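Local atomic coordinates of particle-associated glycoside hydrolase (Acinetobacter phage Fri1, PDB entry 6C72), a protein that probably degrades the capsular polysaccharide of Acinetobacter baumannii, acting as the tailspike depolymerase with which the phage gets through the capsule to enter its host. Residues W296-I302 against A330-V336; P506-K512 against V581-L587; K88-T93 against G125-P131; P342-P346 against G368-C372. One frame throughout, in Å; residues are numbered along the deposited sequence.

Contact 1. Residues W296-I302 against A330-V336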
# COMPACT_ATOMS: atom_id res chain seq x y z
N TRP A 296 -13.54 -17.12 -27.03
CA TRP A 296 -13.26 -15.76 -26.58
C TRP A 296 -11.83 -15.37 -26.96
O TRP A 296 -11.08 -16.15 -27.55
CB TRP A 296 -13.52 -15.62 -25.08
CG TRP A 296 -12.96 -16.75 -24.26
CD1 TRP A 296 -13.55 -17.95 -23.97
CD2 TRP A 296 -11.63 -16.81 -23.70
NE1 TRP A 296 -12.70 -18.73 -23.21
CE2 TRP A 296 -11.52 -18.06 -23.04
CE3 TRP A 296 -10.56 -15.92 -23.67
CZ2 TRP A 296 -10.36 -18.44 -22.36
CZ3 TRP A 296 -9.41 -16.30 -22.99
CH2 TRP A 296 -9.31 -17.55 -22.36
N VAL A 297 -11.45 -14.14 -26.62
CA VAL A 297 -10.19 -13.57 -27.11
C VAL A 297 -9.13 -13.56 -26.00
O VAL A 297 -8.10 -14.23 -26.11
CB VAL A 297 -10.40 -12.16 -27.68
CG1 VAL A 297 -9.10 -11.64 -28.32
CG2 VAL A 297 -11.57 -12.16 -28.68
N TYR A 298 -9.38 -12.79 -24.94
CA TYR A 298 -8.48 -12.75 -23.79
C TYR A 298 -9.28 -12.90 -22.51
O TYR A 298 -10.51 -12.91 -22.50
CB TYR A 298 -7.69 -11.44 -23.73
CG TYR A 298 -6.97 -11.03 -25.00
CD1 TYR A 298 -6.05 -11.87 -25.60
CD2 TYR A 298 -7.19 -9.77 -25.57
CE1 TYR A 298 -5.38 -11.50 -26.75
CE2 TYR A 298 -6.51 -9.37 -26.72
CZ TYR A 298 -5.61 -10.25 -27.30
OH TYR A 298 -4.93 -9.89 -28.43
N LEU A 299 -8.55 -12.98 -21.40
CA LEU A 299 -9.19 -13.09 -20.10
C LEU A 299 -9.52 -11.71 -19.52
O LEU A 299 -10.70 -11.39 -19.29
CB LEU A 299 -8.30 -13.90 -19.15
CG LEU A 299 -8.78 -14.14 -17.72
CD1 LEU A 299 -10.19 -14.75 -17.67
CD2 LEU A 299 -7.78 -15.06 -17.03
N PHE A 300 -8.51 -10.88 -19.32
CA PHE A 300 -8.66 -9.55 -18.74
C PHE A 300 -7.74 -8.63 -19.52
O PHE A 300 -6.56 -8.94 -19.69
CB PHE A 300 -8.33 -9.55 -17.25
CG PHE A 300 -8.34 -8.19 -16.63
CD1 PHE A 300 -9.49 -7.65 -16.11
CD2 PHE A 300 -7.17 -7.45 -16.56
CE1 PHE A 300 -9.49 -6.40 -15.55
CE2 PHE A 300 -7.16 -6.19 -16.00
CZ PHE A 300 -8.32 -5.67 -15.49
N ASP A 301 -8.26 -7.51 -20.02
CA ASP A 301 -7.54 -6.75 -21.04
C ASP A 301 -7.44 -5.28 -20.63
O ASP A 301 -8.44 -4.56 -20.66
CB ASP A 301 -8.24 -6.89 -22.40
CG ASP A 301 -7.33 -6.53 -23.57
OD1 ASP A 301 -6.11 -6.38 -23.38
OD2 ASP A 301 -7.86 -6.41 -24.70
N ILE A 302 -6.23 -4.84 -20.28
CA ILE A 302 -5.93 -3.41 -20.20
C ILE A 302 -5.33 -3.04 -21.55
O ILE A 302 -4.15 -3.28 -21.80
CB ILE A 302 -4.98 -3.08 -19.06
CG1 ILE A 302 -5.59 -3.44 -17.72
CG2 ILE A 302 -4.60 -1.61 -19.11
CD1 ILE A 302 -4.67 -3.19 -16.55
N ALA A 330 -8.60 -18.89 -28.14
CA ALA A 330 -8.45 -17.99 -27.00
C ALA A 330 -7.02 -17.94 -26.50
O ALA A 330 -6.30 -18.94 -26.54
CB ALA A 330 -9.37 -18.44 -25.87
N GLU A 331 -6.61 -16.76 -26.05
CA GLU A 331 -5.34 -16.56 -25.35
C GLU A 331 -5.65 -16.22 -23.90
O GLU A 331 -6.22 -15.16 -23.63
CB GLU A 331 -4.52 -15.45 -26.00
CG GLU A 331 -3.15 -15.29 -25.36
CD GLU A 331 -2.34 -14.15 -25.98
OE1 GLU A 331 -2.47 -12.99 -25.51
OE2 GLU A 331 -1.58 -14.42 -26.93
N PRO A 332 -5.28 -17.08 -22.94
CA PRO A 332 -5.73 -16.92 -21.55
C PRO A 332 -4.92 -15.91 -20.74
O PRO A 332 -4.40 -16.20 -19.66
CB PRO A 332 -5.56 -18.35 -20.99
CG PRO A 332 -4.40 -18.88 -21.76
CD PRO A 332 -4.49 -18.30 -23.14
N THR A 333 -4.83 -14.69 -21.27
CA THR A 333 -3.90 -13.71 -20.73
C THR A 333 -4.62 -12.57 -20.03
O THR A 333 -5.80 -12.30 -20.27
CB THR A 333 -2.99 -13.16 -21.83
OG1 THR A 333 -3.77 -12.90 -23.00
CG2 THR A 333 -1.90 -14.17 -22.18
N VAL A 334 -3.90 -11.98 -19.09
CA VAL A 334 -4.24 -10.75 -18.39
C VAL A 334 -3.25 -9.72 -18.91
O VAL A 334 -2.06 -9.75 -18.56
CB VAL A 334 -4.13 -10.95 -16.87
CG1 VAL A 334 -4.54 -9.71 -16.10
CG2 VAL A 334 -4.94 -12.17 -16.44
N LEU A 335 -3.72 -8.86 -19.81
CA LEU A 335 -2.84 -7.98 -20.57
C LEU A 335 -2.70 -6.64 -19.88
O LEU A 335 -3.69 -6.07 -19.39
CB LEU A 335 -3.37 -7.75 -21.99
CG LEU A 335 -3.58 -8.92 -22.94
CD1 LEU A 335 -4.93 -9.57 -22.67
CD2 LEU A 335 -3.47 -8.47 -24.40
N VAL A 336 -1.48 -6.12 -19.84
CA VAL A 336 -1.21 -4.76 -19.41
C VAL A 336 -0.55 -4.03 -20.57
O VAL A 336 0.53 -4.41 -21.02
CB VAL A 336 -0.33 -4.72 -18.15
CG1 VAL A 336 0.03 -3.26 -17.81
CG2 VAL A 336 -1.03 -5.40 -17.00

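Contact 2. Residues P506-K512 against V581-L587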
# COMPACT_ATOMS: atom_id res chain seq x y z
N PRO A 506 53.02 11.99 -5.51
CA PRO A 506 52.92 12.87 -4.34
C PRO A 506 54.12 12.71 -3.42
O PRO A 506 54.90 11.77 -3.53
CB PRO A 506 51.62 12.41 -3.67
CG PRO A 506 51.51 10.99 -4.05
CD PRO A 506 52.10 10.85 -5.43
N LEU A 507 54.23 13.65 -2.48
CA LEU A 507 55.23 13.53 -1.43
C LEU A 507 54.80 12.47 -0.42
O LEU A 507 53.70 11.90 -0.51
CB LEU A 507 55.43 14.87 -0.74
CG LEU A 507 56.15 15.94 -1.56
CD1 LEU A 507 55.98 17.31 -0.94
CD2 LEU A 507 57.63 15.57 -1.66
N ARG A 508 55.69 12.19 0.54
CA ARG A 508 55.37 11.32 1.68
C ARG A 508 54.75 10.00 1.23
O ARG A 508 53.74 9.55 1.77
CB ARG A 508 54.44 12.02 2.67
CG ARG A 508 54.81 13.44 3.02
CD ARG A 508 53.80 13.97 4.02
NE ARG A 508 54.02 15.36 4.39
CZ ARG A 508 53.29 15.99 5.31
NH1 ARG A 508 52.32 15.35 5.95
NH2 ARG A 508 53.54 17.26 5.60
N SER A 509 55.32 9.40 0.19
CA SER A 509 54.68 8.22 -0.38
C SER A 509 55.72 7.41 -1.12
O SER A 509 56.77 7.93 -1.51
CB SER A 509 53.52 8.59 -1.32
OG SER A 509 53.95 9.29 -2.48
N GLY A 510 55.46 6.12 -1.24
CA GLY A 510 56.20 5.24 -2.12
C GLY A 510 55.29 4.84 -3.27
O GLY A 510 54.12 4.54 -3.05
N CYS A 511 55.83 4.84 -4.48
CA CYS A 511 55.04 4.57 -5.66
C CYS A 511 55.74 3.56 -6.54
O CYS A 511 56.96 3.55 -6.65
CB CYS A 511 54.78 5.84 -6.45
SG CYS A 511 54.02 7.14 -5.44
N LYS A 512 54.95 2.67 -7.12
CA LYS A 512 55.42 1.74 -8.15
C LYS A 512 54.58 1.97 -9.40
O LYS A 512 53.35 1.87 -9.36
CB LYS A 512 55.32 0.30 -7.65
CG LYS A 512 55.84 -0.73 -8.63
CD LYS A 512 55.47 -2.10 -8.19
CE LYS A 512 55.85 -3.13 -9.22
NZ LYS A 512 55.43 -4.51 -8.74
N VAL A 581 49.73 2.88 -11.62
CA VAL A 581 50.44 3.44 -10.48
C VAL A 581 49.88 2.84 -9.19
O VAL A 581 48.67 2.84 -8.97
CB VAL A 581 50.34 4.97 -10.43
CG1 VAL A 581 51.36 5.49 -9.44
CG2 VAL A 581 50.58 5.55 -11.79
N ASP A 582 50.78 2.38 -8.32
CA ASP A 582 50.46 1.95 -6.96
C ASP A 582 51.08 2.96 -6.00
O ASP A 582 52.30 3.19 -6.04
CB ASP A 582 51.00 0.55 -6.67
CG ASP A 582 50.56 -0.49 -7.69
OD1 ASP A 582 49.48 -0.33 -8.31
OD2 ASP A 582 51.27 -1.50 -7.85
N VAL A 583 50.27 3.56 -5.14
CA VAL A 583 50.73 4.57 -4.20
C VAL A 583 50.55 4.04 -2.79
O VAL A 583 49.45 3.62 -2.40
CB VAL A 583 49.99 5.91 -4.37
CG1 VAL A 583 50.54 6.96 -3.40
CG2 VAL A 583 50.07 6.41 -5.81
N PHE A 584 51.64 4.06 -2.01
CA PHE A 584 51.65 3.72 -0.60
C PHE A 584 51.80 5.03 0.17
O PHE A 584 52.76 5.77 -0.06
CB PHE A 584 52.81 2.79 -0.26
CG PHE A 584 52.85 1.52 -1.08
CD1 PHE A 584 53.23 1.54 -2.41
CD2 PHE A 584 52.52 0.30 -0.50
CE1 PHE A 584 53.26 0.37 -3.15
CE2 PHE A 584 52.55 -0.87 -1.23
CZ PHE A 584 52.92 -0.83 -2.56
N SER A 585 50.87 5.33 1.08
CA SER A 585 50.97 6.58 1.81
C SER A 585 50.38 6.41 3.20
O SER A 585 49.69 5.43 3.49
CB SER A 585 50.27 7.72 1.08
OG SER A 585 48.87 7.52 1.07
N ALA A 586 50.64 7.39 4.06
CA ALA A 586 50.08 7.39 5.41
C ALA A 586 48.81 8.22 5.53
O ALA A 586 48.14 8.15 6.56
CB ALA A 586 51.12 7.93 6.41
N LEU A 587 48.49 9.01 4.53
CA LEU A 587 47.34 9.89 4.55
C LEU A 587 46.69 9.88 3.18
O LEU A 587 47.38 9.70 2.16
CB LEU A 587 47.69 11.34 4.91
CG LEU A 587 48.05 11.66 6.35
CD1 LEU A 587 48.50 13.13 6.41
CD2 LEU A 587 46.88 11.38 7.29
O HOH W 1 51.77 9.98 3.46

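Contact 3. Residues K88-T93 against G125-P131. With ZN (zinc ion), chain E; ZN (zinc ion), chain F.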
# COMPACT_ATOMS: atom_id res chain seq x y z
N LYS A 88 -34.86 8.19 -0.17
CA LYS A 88 -34.07 8.25 -1.41
C LYS A 88 -33.98 6.91 -2.13
O LYS A 88 -32.97 6.61 -2.77
CB LYS A 88 -32.67 8.81 -1.15
CG LYS A 88 -32.66 10.20 -0.51
CD LYS A 88 -31.25 10.60 -0.09
CE LYS A 88 -30.30 10.66 -1.29
NZ LYS A 88 -28.92 11.06 -0.88
N VAL A 89 -35.03 6.10 -2.07
CA VAL A 89 -35.10 4.82 -2.76
C VAL A 89 -36.39 4.79 -3.57
O VAL A 89 -37.48 4.94 -3.01
CB VAL A 89 -35.05 3.61 -1.80
CG1 VAL A 89 -35.14 2.31 -2.58
CG2 VAL A 89 -33.79 3.63 -0.95
N LEU A 90 -36.27 4.64 -4.88
CA LEU A 90 -37.41 4.45 -5.76
C LEU A 90 -37.43 3.01 -6.25
O LEU A 90 -36.46 2.55 -6.87
CB LEU A 90 -37.35 5.41 -6.94
CG LEU A 90 -38.31 5.14 -8.08
CD1 LEU A 90 -39.77 5.25 -7.64
CD2 LEU A 90 -38.02 6.14 -9.18
N HIS A 91 -38.52 2.29 -5.96
CA HIS A 91 -38.69 0.95 -6.51
C HIS A 91 -39.19 1.08 -7.95
O HIS A 91 -40.20 1.75 -8.19
CB HIS A 91 -39.67 0.14 -5.66
CG HIS A 91 -39.13 -0.20 -4.31
ND1 HIS A 91 -38.78 -1.49 -3.94
CD2 HIS A 91 -38.89 0.57 -3.22
CE1 HIS A 91 -38.32 -1.48 -2.70
NE2 HIS A 91 -38.37 -0.25 -2.24
N ALA A 92 -38.47 0.49 -8.90
CA ALA A 92 -38.88 0.59 -10.30
C ALA A 92 -40.29 0.05 -10.51
O ALA A 92 -40.99 0.50 -11.43
CB ALA A 92 -37.87 -0.12 -11.19
N THR A 93 -40.72 -0.91 -9.68
CA THR A 93 -42.10 -1.36 -9.78
C THR A 93 -43.09 -0.22 -9.58
O THR A 93 -44.22 -0.28 -10.08
CB THR A 93 -42.37 -2.47 -8.77
OG1 THR A 93 -41.98 -2.02 -7.47
CG2 THR A 93 -41.63 -3.75 -9.14
N GLY A 125 -30.75 12.32 -6.39
CA GLY A 125 -30.07 11.05 -6.45
C GLY A 125 -30.55 10.08 -5.39
O GLY A 125 -31.46 10.35 -4.59
N GLY A 126 -29.91 8.92 -5.38
CA GLY A 126 -30.30 7.87 -4.48
C GLY A 126 -30.22 6.51 -5.14
O GLY A 126 -29.26 6.20 -5.86
N VAL A 127 -31.24 5.69 -4.93
CA VAL A 127 -31.22 4.31 -5.38
C VAL A 127 -32.49 4.01 -6.17
O VAL A 127 -33.60 4.35 -5.72
CB VAL A 127 -31.08 3.33 -4.20
CG1 VAL A 127 -31.25 1.91 -4.68
CG2 VAL A 127 -29.71 3.50 -3.54
N VAL A 128 -32.33 3.39 -7.33
CA VAL A 128 -33.43 2.74 -8.04
C VAL A 128 -33.34 1.26 -7.72
O VAL A 128 -32.37 0.59 -8.09
CB VAL A 128 -33.37 2.99 -9.55
CG1 VAL A 128 -34.38 2.08 -10.23
CG2 VAL A 128 -33.65 4.46 -9.86
N GLN A 129 -34.33 0.77 -6.98
CA GLN A 129 -34.39 -0.63 -6.56
C GLN A 129 -35.07 -1.44 -7.65
O GLN A 129 -36.15 -1.08 -8.12
CB GLN A 129 -35.15 -0.76 -5.24
CG GLN A 129 -35.29 -2.18 -4.73
CD GLN A 129 -33.95 -2.76 -4.25
OE1 GLN A 129 -33.23 -2.12 -3.48
NE2 GLN A 129 -33.63 -3.96 -4.72
N LEU A 130 -34.42 -2.49 -8.07
CA LEU A 130 -35.05 -3.42 -8.99
C LEU A 130 -35.59 -4.61 -8.22
O LEU A 130 -35.02 -4.99 -7.20
CB LEU A 130 -34.08 -3.92 -10.05
CG LEU A 130 -33.47 -2.84 -10.93
CD1 LEU A 130 -32.55 -3.42 -11.98
CD2 LEU A 130 -34.59 -1.99 -11.56
N PRO A 131 -36.70 -5.20 -8.64
CA PRO A 131 -37.19 -6.41 -7.97
C PRO A 131 -36.44 -7.63 -8.49
O PRO A 131 -35.59 -7.55 -9.37
CB PRO A 131 -38.66 -6.45 -8.39
CG PRO A 131 -38.62 -5.90 -9.78
CD PRO A 131 -37.56 -4.81 -9.77
ZN ZN E . -39.31 -3.34 -5.34
ZN ZN F . -37.54 -0.20 -0.39
O HOH W 2 -38.62 -2.44 -7.67
O HOH W 3 -38.91 -0.87 0.75
O HOH W 4 -35.25 -1.09 -0.52

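Contact 4. Residues P342-P346 against G368-C372. With ZN (zinc ion), chain N.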
# COMPACT_ATOMS: atom_id res chain seq x y z
N PRO A 342 0.84 9.36 -18.13
CA PRO A 342 1.56 10.59 -17.74
C PRO A 342 2.96 10.34 -17.19
O PRO A 342 3.85 11.17 -17.41
CB PRO A 342 0.65 11.21 -16.68
CG PRO A 342 -0.20 10.05 -16.17
CD PRO A 342 -0.40 9.17 -17.37
N THR A 343 3.18 9.24 -16.47
CA THR A 343 4.51 8.99 -15.93
C THR A 343 5.30 7.94 -16.69
O THR A 343 6.49 7.78 -16.43
CB THR A 343 4.44 8.57 -14.46
OG1 THR A 343 3.94 7.22 -14.38
CG2 THR A 343 3.56 9.52 -13.65
N GLY A 344 4.70 7.27 -17.66
CA GLY A 344 5.40 6.22 -18.35
C GLY A 344 5.28 4.85 -17.72
O GLY A 344 5.75 3.87 -18.31
N SER A 345 4.67 4.75 -16.53
CA SER A 345 4.34 3.49 -15.91
C SER A 345 2.83 3.31 -15.89
O SER A 345 2.09 4.28 -15.66
CB SER A 345 4.89 3.41 -14.48
OG SER A 345 4.41 2.27 -13.80
N PRO A 346 2.31 2.12 -16.20
CA PRO A 346 0.87 1.89 -16.01
C PRO A 346 0.49 1.79 -14.54
O PRO A 346 -0.71 1.88 -14.23
CB PRO A 346 0.63 0.57 -16.76
CG PRO A 346 1.96 -0.16 -16.59
CD PRO A 346 3.03 0.90 -16.61
N GLY A 368 8.09 -0.79 -23.26
CA GLY A 368 8.55 -1.36 -22.00
C GLY A 368 7.60 -1.15 -20.84
O GLY A 368 6.98 -0.09 -20.72
N TRP A 369 7.51 -2.14 -19.94
CA TRP A 369 6.63 -2.08 -18.77
C TRP A 369 7.47 -1.63 -17.57
O TRP A 369 8.31 -2.38 -17.07
CB TRP A 369 5.99 -3.45 -18.53
CG TRP A 369 4.97 -3.52 -17.40
CD1 TRP A 369 4.68 -2.56 -16.47
CD2 TRP A 369 4.12 -4.64 -17.09
NE1 TRP A 369 3.70 -3.00 -15.62
CE2 TRP A 369 3.35 -4.27 -15.97
CE3 TRP A 369 3.95 -5.91 -17.65
CZ2 TRP A 369 2.41 -5.14 -15.40
CZ3 TRP A 369 3.02 -6.77 -17.08
CH2 TRP A 369 2.26 -6.38 -15.97
N LYS A 370 7.27 -0.38 -17.15
CA LYS A 370 8.01 0.20 -16.04
C LYS A 370 7.24 -0.03 -14.73
O LYS A 370 6.02 0.17 -14.67
CB LYS A 370 8.25 1.70 -16.27
CG LYS A 370 9.01 2.39 -15.11
CD LYS A 370 9.54 3.84 -15.42
CE LYS A 370 8.39 4.85 -15.63
NZ LYS A 370 8.82 6.28 -15.79
N ASP A 371 7.97 -0.49 -13.70
CA ASP A 371 7.45 -0.72 -12.35
C ASP A 371 6.27 -1.70 -12.34
O ASP A 371 5.20 -1.43 -11.79
CB ASP A 371 7.05 0.60 -11.67
CG ASP A 371 7.03 0.48 -10.15
OD1 ASP A 371 7.74 -0.41 -9.60
OD2 ASP A 371 6.26 1.23 -9.50
N CYS A 372 6.51 -2.88 -12.90
CA CYS A 372 5.57 -3.99 -12.81
C CYS A 372 5.59 -4.61 -11.40
O CYS A 372 6.66 -4.98 -10.89
CB CYS A 372 5.94 -5.04 -13.86
SG CYS A 372 5.24 -6.66 -13.64
ZN ZN N . 6.72 1.58 -7.19
O HOH W 5 5.58 1.29 -18.72
O HOH W 6 4.44 2.82 -10.84
O HOH W 7 7.78 -0.24 -6.67
O HOH W 8 5.05 0.59 -7.48
O HOH W 9 5.17 2.76 -7.82
O HOH W 10 6.70 1.45 -5.12
O HOH W 11 8.82 2.75 -6.58

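Contact 1. Residues W296-I302 against A330-V336
Ala330 meets the indole of Trp296 where two successive turns of the tailspike's parallel beta-helix come together. Its CB sits squarely over one face, 3.3 Å from the centroid of the six-membered ring, while Glu331 O and Pro332 CA lie at the ring edge, near its plane. Tyr298 is sandwiched instead: Leu335 crosses one face at about a right angle, CD2 standing 4.0 Å from the ring centroid, and Val297 CG1 lies over the opposite face. Glu331 reaches past this ring with its carboxylate turned 33° from the ring plane. Glu331 OE1 receives Thr333 OG1 (2.8 Å) on its anti lone pair and also forms a salt bridge with Arg362, and OE2 bonds to Thr387 OG1, so both carboxylate oxygens have partners. Strands 300-302 and 333-336 are parallel, their axes 4.7 Å apart. Phe300 and Val334 share one face, CD2 of the ring touching Val334 CG1 at 3.5 Å, and Phe287 meets the Phe300 ring edge-to-face. Asp301 and Leu335 share the other, OD1 lying 3.4 Å from Leu335 CB. Pro332 centres an inverse gamma turn, just after which Thr333 O accepts two bonds, from Leu299 N (3.0 Å) and Phe300 N (3.2 Å).

Contact 2. Residues P506-K512 against V581-L587
The ring of Phe584 takes Gly510 O at its edge, almost in plane, CD1 lying 3.2 Å from that oxygen. CG stands opposite the carbonyl carbon about the first torsion (chi1 -56°), which sets the ring beside its own backbone N, the donor to the same oxygen. Phe486 meets the ring edge-to-face, and Thr516 of the second subunit packs on it too. The other flat group, the guanidinium of Arg508, is approached obliquely by Leu587 CD1, while its NE bonds to Asn538. Along the strands the backbones pair closely: Phe584 N reaches Gly510 O at 2.7 Å and nearly straight (170°), and Asp582 N reaches Lys512 O at 2.8 Å, each returned by the reverse bond. On the face of Cys511 and Val583, SG rests 4.0 Å from Val583 CG2, and Pro506 CG touches Val583 CG1. On the other face Lys512 and Asp582 diverge, their charges taken up by Glu531 and Lys580. Where the strands part, one water bridges Arg508 O (2.6 Å) and Ala586 N (2.9 Å). Alternating hydrogen-bonded and non-hydrogen-bonded pairs of this kind are the mark of antiparallel neighbours, here two inner strands of the six-stranded sheet in the C-terminal domain, beyond the beta-helix.

Contact 3. Residues K88-T93 against G125-P131
His91 carries a zinc ion on each nitrogen of its imidazole while Gln129 lies along one face of the same ring. The contact pairs parallel strands 89-91 and 126-129 at the N-terminal end of the beta-helix; the chain between them forms helix 110-122, which packs on Leu90 and Val128 in a beta-alpha-beta arrangement. His91 ND1 holds one zinc at 2.4 Å and NE2 the other at 2.0 Å, with one water on the first and two on the second. With CG opposite the carbonyl carbon (chi1 -68°), the ring projects from the sheet beside Gln129, whose CB stands 4.1 Å from its centroid, displaced toward the rim; CG of Gln129 comes near ND1. The Gln129 chain then bends at chi2 (70°), which carries its amide, turned 40° from the ring, to Leu130 O through NE2, while OE1 bonds to Arg148. Val89 stands side by side with Gln129 on this face. Leu90 and Val128 point to the opposite face; just past the strand ends Ala92 CB touches Leu130 CD2 at 3.8 Å. At the start Gly126 CA lies close against Lys88 O, 3.4 Å away. Main-chain bonds link the strands throughout, the last from Ala92 N to Gln129 O (2.9 Å). That same oxygen also receives a proton, at 2.9 Å, from the water that ligates the ND1-bound zinc.

Contact 4. Residues P342-P346 against G368-C372
Two direct hydrogen bonds join Lys370 and Ser345 with their opposite loops. Lys370 bends at chi3 (66°) and brings NZ to Thr343 O at 2.8 Å; the same ammonium also bonds to Gly425 O of the second subunit. In the other direction Ser345 OG, set opposite its backbone N (chi1 171°), donates to Lys370 O at 2.8 Å from well above the carbonyl plane, and OG itself receives Asn347 N. Water supplies a second layer. One molecule gives protons to Gly344 O and Gly368 O and takes one from Lys370 N; another lies 3.0 Å from Ser345 OG and 2.8 Å from Asp371 OD2. In the apolar packing Pro346 crosses Trp369 at about a right angle, Pro346 CG lying 3.6 Å from Trp369 CD1, and Cys372 CB covers part of one face of the indole. The metal contact belongs to Asp371, whose OD2 binds a zinc ion at 2.4 Å with modelled waters round it. One of those waters also donates to Asp371 OD1 at 2.9 Å. The whole is a pairing of loops between strands of successive beta-helix turns, placed against the neighbouring subunit and ending in a water-rich zinc site.

Contacts 1, 3 and 4 belong to the beta-helix, whereas contact 2 lies in the C-terminal domain, its centre 88 Å from that of contact 3 and 65 Å from that of contact 1. Contacts 3 and 1 tie strands of the same parallel fold at places about 24 Å apart by nearest atoms. Only contacts 1 and 4 touch directly: Val336 CG2, at the end of strand 333-336, packs on Trp369 CH2 at 3.6 Å. The same valine side chain is about 13 Å from a bound zinc ion. Contact 4 holds a zinc ion on Asp371, and contact 3 two more on His91. Contacts 2, 3 and 4 each reach the second subunit; contact 1 is buried within one chain.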